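Proto-oncogene tyrosine-protein kinase receptor Ret (Danio rerio, PDB 7AMK) acts as a receptor tyrosine kinase whose calcium-binding, cadherin-like extracellular domains assemble with GDNF and its co-receptor GFR alpha 1. Local coordinates at the interface of chains A and B. Numbering follows the deposited sequence. Chains: chain A/B, Proto-oncogene tyrosine-protein kinase receptor Ret.

Contact 1: the interface of chains A and B. Residues chain A 269-271; chain B 384, 387, 394, 431, 433.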
loop_
_atom_site.group_PDB
_atom_site.type_symbol
_atom_site.label_atom_id
_atom_site.label_comp_id
_atom_site.label_asym_id
_atom_site.label_seq_id
_atom_site.Cartn_x
_atom_site.Cartn_y
_atom_site.Cartn_z
ATOM N N VAL A 269 -16.682 17.031 -5.620
ATOM C CA VAL A 269 -15.411 16.448 -5.214
ATOM C C VAL A 269 -15.557 15.711 -3.883
ATOM O O VAL A 269 -16.240 16.164 -2.957
ATOM C CB VAL A 269 -14.342 17.556 -5.147
ATOM C CG1 VAL A 269 -13.053 17.037 -4.540
ATOM C CG2 VAL A 269 -14.112 18.139 -6.539
ATOM N N TYR A 270 -14.914 14.568 -3.798
ATOM C CA TYR A 270 -14.946 13.713 -2.624
ATOM C C TYR A 270 -14.066 14.297 -1.517
ATOM O O TYR A 270 -12.975 14.813 -1.795
ATOM C CB TYR A 270 -14.469 12.313 -2.997
ATOM C CG TYR A 270 -14.100 11.431 -1.816
ATOM C CD1 TYR A 270 -12.821 11.465 -1.273
ATOM C CD2 TYR A 270 -15.030 10.559 -1.252
ATOM C CE1 TYR A 270 -12.477 10.665 -0.193
ATOM C CE2 TYR A 270 -14.689 9.747 -0.154
ATOM C CZ TYR A 270 -13.407 9.806 0.365
ATOM O OH TYR A 270 -13.040 9.011 1.443
ATOM N N PRO A 271 -14.519 14.246 -0.251
ATOM C CA PRO A 271 -15.844 13.759 0.143
ATOM C C PRO A 271 -16.834 14.922 0.224
ATOM O O PRO A 271 -16.401 16.074 0.369
ATOM C CB PRO A 271 -15.582 13.147 1.516
ATOM C CG PRO A 271 -14.526 14.074 2.103
ATOM C CD PRO A 271 -13.715 14.622 0.926
ATOM N N GLN B 384 -17.822 23.522 6.020
ATOM C CA GLN B 384 -17.348 23.300 4.660
ATOM C C GLN B 384 -18.429 23.681 3.653
ATOM O O GLN B 384 -19.595 23.293 3.796
ATOM C CB GLN B 384 -16.924 21.837 4.453
ATOM C CG GLN B 384 -16.797 21.445 2.939
ATOM C CD GLN B 384 -16.033 20.145 2.676
ATOM O OE1 GLN B 384 -15.099 19.795 3.405
ATOM N NE2 GLN B 384 -16.424 19.430 1.621
ATOM N N LYS B 387 -15.396 21.758 -2.366
ATOM C CA LYS B 387 -13.997 21.562 -2.707
ATOM C C LYS B 387 -13.778 21.869 -4.178
ATOM O O LYS B 387 -14.662 21.670 -5.014
ATOM C CB LYS B 387 -13.533 20.129 -2.373
ATOM C CG LYS B 387 -13.645 19.801 -0.894
ATOM C CD LYS B 387 -13.316 18.335 -0.559
ATOM C CE LYS B 387 -11.824 18.007 -0.733
ATOM N NZ LYS B 387 -11.519 16.527 -0.595
ATOM N N GLN B 394 -6.776 14.396 -7.573
ATOM C CA GLN B 394 -6.810 13.366 -6.537
ATOM C C GLN B 394 -5.952 12.151 -6.853
ATOM O O GLN B 394 -5.746 11.313 -5.966
ATOM C CB GLN B 394 -8.238 12.944 -6.243
ATOM C CG GLN B 394 -8.764 13.721 -5.030
ATOM C CD GLN B 394 -10.263 13.938 -4.998
ATOM O OE1 GLN B 394 -10.962 13.781 -6.005
ATOM N NE2 GLN B 394 -10.764 14.313 -3.828
ATOM N N ASP B 431 -5.084 15.311 -0.620
ATOM C CA ASP B 431 -5.593 14.924 -1.927
ATOM C C ASP B 431 -5.450 16.040 -2.957
ATOM O O ASP B 431 -6.037 15.949 -4.048
ATOM C CB ASP B 431 -7.055 14.459 -1.820
ATOM C CG ASP B 431 -8.017 15.570 -1.398
ATOM O OD1 ASP B 431 -7.571 16.685 -1.037
ATOM O OD2 ASP B 431 -9.243 15.318 -1.432
ATOM N N THR B 433 -6.497 19.140 -3.090
ATOM C CA THR B 433 -7.686 19.950 -3.307
ATOM C C THR B 433 -7.587 21.240 -2.489
ATOM O O THR B 433 -6.707 21.404 -1.634
ATOM C CB THR B 433 -8.961 19.157 -2.944
ATOM O OG1 THR B 433 -8.993 18.868 -1.533
ATOM C CG2 THR B 433 -9.045 17.820 -3.742
#
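A:Val269, A:Tyr270 and A:Pro271, a loop of the third cadherin-like domain, sit against B:Lys387 and B:Gln394 of the fourth cadherin-like domain of the other copy. The polar contact converges on one backbone carbonyl. The ammonium NZ of B:Lys387 donates to A:Tyr270 O at 2.5 Å, a short bond meeting the oxygen at a C=O...N angle of 133° and tilted 17° from the carbonyl plane. B:Gln394 NE2 adds a weak hydrogen bond to A:Tyr270 O at 3.0 Å. Behind these donors, B:Asp431 forms the second shell. OD2 of B:Asp431 takes a salt bridge from B:Lys387 NZ at 2.7 Å through the syn lone pair, and the amide NE2 of B:Gln394 at 3.0 Å from above the carboxylate plane. B:Thr433 OG1 meets OD1 of B:Asp431 at 2.7 Å from the syn side but tilted out of the carboxylate plane, which probably limits rotation of the carboxylate. The negative charge probably helps keep the lysine directed at the carbonyl. Apolar packing flanks this network. With CG1 anti to the backbone N (chi1 172°), A:Val269 places this methyl 3.8 Å from B:Lys387 CB and beside the B:Gln394 amide, its side chain crossing the lysine at about a right angle. Farther along, A:Pro271 CD lies 4.0 Å from the methylene CD of B:Lys387. A cis peptide precedes A:Pro271, whose CB covers one face of the A:Tyr270 ring. The copy-to-copy pairing may reflect crystal packing.

Contact 2: the interface of chains A and B. Residues chain A 447, 450-451; chain B 86, 88, 108.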
loop_
_atom_site.group_PDB
_atom_site.type_symbol
_atom_site.label_atom_id
_atom_site.label_comp_id
_atom_site.label_asym_id
_atom_site.label_seq_id
_atom_site.Cartn_x
_atom_site.Cartn_y
_atom_site.Cartn_z
ATOM N N PRO A 447 37.255 -24.832 25.986
ATOM C CA PRO A 447 37.011 -25.751 24.864
ATOM C C PRO A 447 35.658 -26.433 24.905
ATOM O O PRO A 447 35.120 -26.769 23.842
ATOM C CB PRO A 447 38.155 -26.761 24.995
ATOM C CG PRO A 447 39.243 -25.999 25.637
ATOM C CD PRO A 447 38.563 -25.077 26.617
ATOM N N GLN A 450 32.510 -24.566 22.992
ATOM C CA GLN A 450 32.605 -24.274 21.568
ATOM C C GLN A 450 31.556 -24.988 20.723
ATOM O O GLN A 450 31.430 -24.681 19.530
ATOM C CB GLN A 450 34.011 -24.612 21.057
ATOM C CG GLN A 450 35.055 -23.608 21.508
ATOM C CD GLN A 450 36.424 -23.891 20.929
ATOM O OE1 GLN A 450 36.549 -24.656 19.971
ATOM N NE2 GLN A 450 37.466 -23.277 21.511
ATOM N N GLU A 451 30.792 -25.911 21.304
ATOM C CA GLU A 451 29.718 -26.600 20.596
ATOM C C GLU A 451 28.445 -26.490 21.430
ATOM O O GLU A 451 28.318 -27.142 22.471
ATOM C CB GLU A 451 30.095 -28.056 20.319
ATOM C CG GLU A 451 31.188 -28.213 19.260
ATOM C CD GLU A 451 30.736 -27.787 17.854
ATOM O OE1 GLU A 451 29.541 -27.462 17.669
ATOM O OE2 GLU A 451 31.575 -27.787 16.927
ATOM N N THR B 86 37.100 -33.195 27.471
ATOM C CA THR B 86 36.939 -32.680 26.114
ATOM C C THR B 86 38.217 -32.905 25.320
ATOM O O THR B 86 39.274 -32.360 25.662
ATOM C CB THR B 86 36.576 -31.195 26.074
ATOM O OG1 THR B 86 35.312 -30.972 26.711
ATOM C CG2 THR B 86 36.454 -30.765 24.620
ATOM N N LYS B 88 39.945 -32.852 21.337
ATOM C CA LYS B 88 39.810 -32.265 20.014
ATOM C C LYS B 88 40.470 -33.194 19.006
ATOM O O LYS B 88 41.622 -33.594 19.194
ATOM C CB LYS B 88 40.434 -30.867 19.978
ATOM C CG LYS B 88 39.581 -29.783 20.641
ATOM C CD LYS B 88 40.142 -28.397 20.283
ATOM C CE LYS B 88 39.044 -27.342 20.141
ATOM N NZ LYS B 88 38.103 -27.325 21.297
ATOM N N GLU B 108 34.845 -31.922 18.462
ATOM C CA GLU B 108 35.011 -32.129 19.891
ATOM C C GLU B 108 34.529 -33.523 20.270
ATOM O O GLU B 108 33.477 -33.973 19.808
ATOM C CB GLU B 108 34.239 -31.079 20.690
ATOM C CG GLU B 108 34.089 -31.478 22.166
ATOM C CD GLU B 108 33.506 -30.368 23.023
ATOM O OE1 GLU B 108 33.257 -29.258 22.495
ATOM O OE2 GLU B 108 33.302 -30.614 24.232
#
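A:Gln450 and B:Lys88 cross at about a right angle where the fourth cadherin-like domain of one copy meets the first cadherin-like domain of the other, a pairing that may arise from crystal packing. The extended A:Gln450 side chain leaves the 3-10 helix 447-450 and offers its amide oxygen OE1 to the ammonium NZ of B:Lys88 at 3.4 Å, a weak hydrogen bond. B:Lys88 rises from strand 83-92 and bends at chi3 and again at chi4 (50°), which swings NZ round to the amide. The same turn brings B:Lys88 NZ to 3.7 Å from CB of A:Pro447. B:Glu108, on strand 106-114, runs differently: its CG is anti to the backbone N (chi1 165°) and the chain extends straight towards chain A. OE1 of B:Glu108 comes 3.4 Å from the A:Pro447 carbonyl oxygen O, an approach of two acceptors that is likely to be unfavourable unless solvent mediates it. B:Glu108 and A:Glu451 slide past each other in opposite directions, their carboxylate planes 56° apart; the two carboxylates, probably both charged, keep 6.0 Å between B:Glu108 OE1 and A:Glu451 OE2. From the neighbouring strand, B:Thr86 OG1 donates to B:Glu108 OE2 at 3.2 Å, meeting it from above the carboxylate plane and helping to position the group. With an alanine in place of B:Glu108, the hydroxyl of B:Thr86 would probably lose its acceptor and a gap would open beside the A:Pro447 carbonyl and the A:Glu451 side chain.

Contact 3: the interface of chains A and B. Residues chain A 368-370; chain B 225.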
loop_
_atom_site.group_PDB
_atom_site.type_symbol
_atom_site.label_atom_id
_atom_site.label_comp_id
_atom_site.label_asym_id
_atom_site.label_seq_id
_atom_site.Cartn_x
_atom_site.Cartn_y
_atom_site.Cartn_z
ATOM N N GLN A 368 11.336 -28.956 9.101
ATOM C CA GLN A 368 11.956 -30.068 9.803
ATOM C C GLN A 368 13.474 -30.073 9.651
ATOM O O GLN A 368 14.123 -31.026 10.100
ATOM C CB GLN A 368 11.341 -31.390 9.330
ATOM C CG GLN A 368 11.042 -31.458 7.844
ATOM C CD GLN A 368 10.051 -32.556 7.513
ATOM O OE1 GLN A 368 10.265 -33.356 6.589
ATOM N NE2 GLN A 368 8.959 -32.609 8.271
ATOM N N VAL A 369 14.037 -29.024 9.048
ATOM C CA VAL A 369 15.482 -28.848 8.929
ATOM C C VAL A 369 15.965 -28.017 10.115
ATOM O O VAL A 369 15.735 -26.806 10.167
ATOM C CB VAL A 369 15.872 -28.170 7.606
ATOM C CG1 VAL A 369 17.352 -27.816 7.625
ATOM C CG2 VAL A 369 15.546 -29.050 6.395
ATOM N N THR A 370 16.687 -28.656 11.036
ATOM C CA THR A 370 17.237 -27.961 12.193
ATOM C C THR A 370 18.420 -27.069 11.801
ATOM O O THR A 370 19.162 -27.351 10.854
ATOM C CB THR A 370 17.664 -28.974 13.253
ATOM O OG1 THR A 370 18.588 -29.910 12.679
ATOM C CG2 THR A 370 16.452 -29.721 13.789
ATOM N N ASN B 225 20.403 -33.985 7.849
ATOM C CA ASN B 225 20.258 -32.711 7.175
ATOM C C ASN B 225 21.206 -32.608 5.969
ATOM O O ASN B 225 22.326 -33.137 5.977
ATOM C CB ASN B 225 20.531 -31.582 8.170
ATOM C CG ASN B 225 19.626 -31.655 9.393
ATOM O OD1 ASN B 225 18.453 -31.320 9.312
ATOM N ND2 ASN B 225 20.160 -32.149 10.516
#
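The backbone of A:Val369 and A:Thr370 is extended, with psi of 109° and 151°, and runs past the side chain of B:Asn225 near the end of strand 215-227. This small patch sets a segment of the fourth cadherin-like domain against the second, a cadherin domain, of the other copy. B:Asn225 supplies most of the buried surface, 52 Å². Its CG lies anti to the carbonyl carbon (chi1 -57°), which lays the carboxamide against the chain A segment. The amide nitrogen ND2 of B:Asn225 approaches the hydroxyl OG1 of A:Thr370 to 3.5 Å, and the amide oxygen OD1 lies 3.7 Å from that same OG1. The hydroxyl sits beyond the N/O end of the carboxamide and above its plane, not over its centre, at contact distance, longer than a clear hydrogen bond; the two side chains cross at about a right angle. OD1 of B:Asn225 also lies 3.6 Å from the backbone N of A:Thr370. A:Val369 is passed more loosely: its side chain and that of B:Asn225 slide by in opposite directions, with A:Val369 CG1 4.0 Å from B:Asn225 OD1. A:Gln368 barely touches the partner. It is an engineered residue replacing asparagine, and with A:Val369 and A:Thr370 the original sequence reads as an N-glycosylation sequon, so the change probably removed a sugar site. B:Asn225 closely precedes the calcium ligands B:Asp228 and B:Glu229, so its strand leads into the calcium-binding linker. Such a slight contact may owe its existence to the crystal.

Contact 2 and contact 3 both use the fourth cadherin-like domain of chain A, which thus touches the first and second domains of chain B; the centres of their C-alpha atoms lie about 23 Å apart. Measured the same way, contact 1 is about 70 Å from contact 2 and 56 Å from contact 3; there the roles change, the fourth domain of chain B meeting the third of chain A. No residue is shared among the three. The two elongated copies therefore lie roughly antiparallel, and the three patches are parts of a longer interface that is not an exact two-fold. The pairing may be a product of crystal packing.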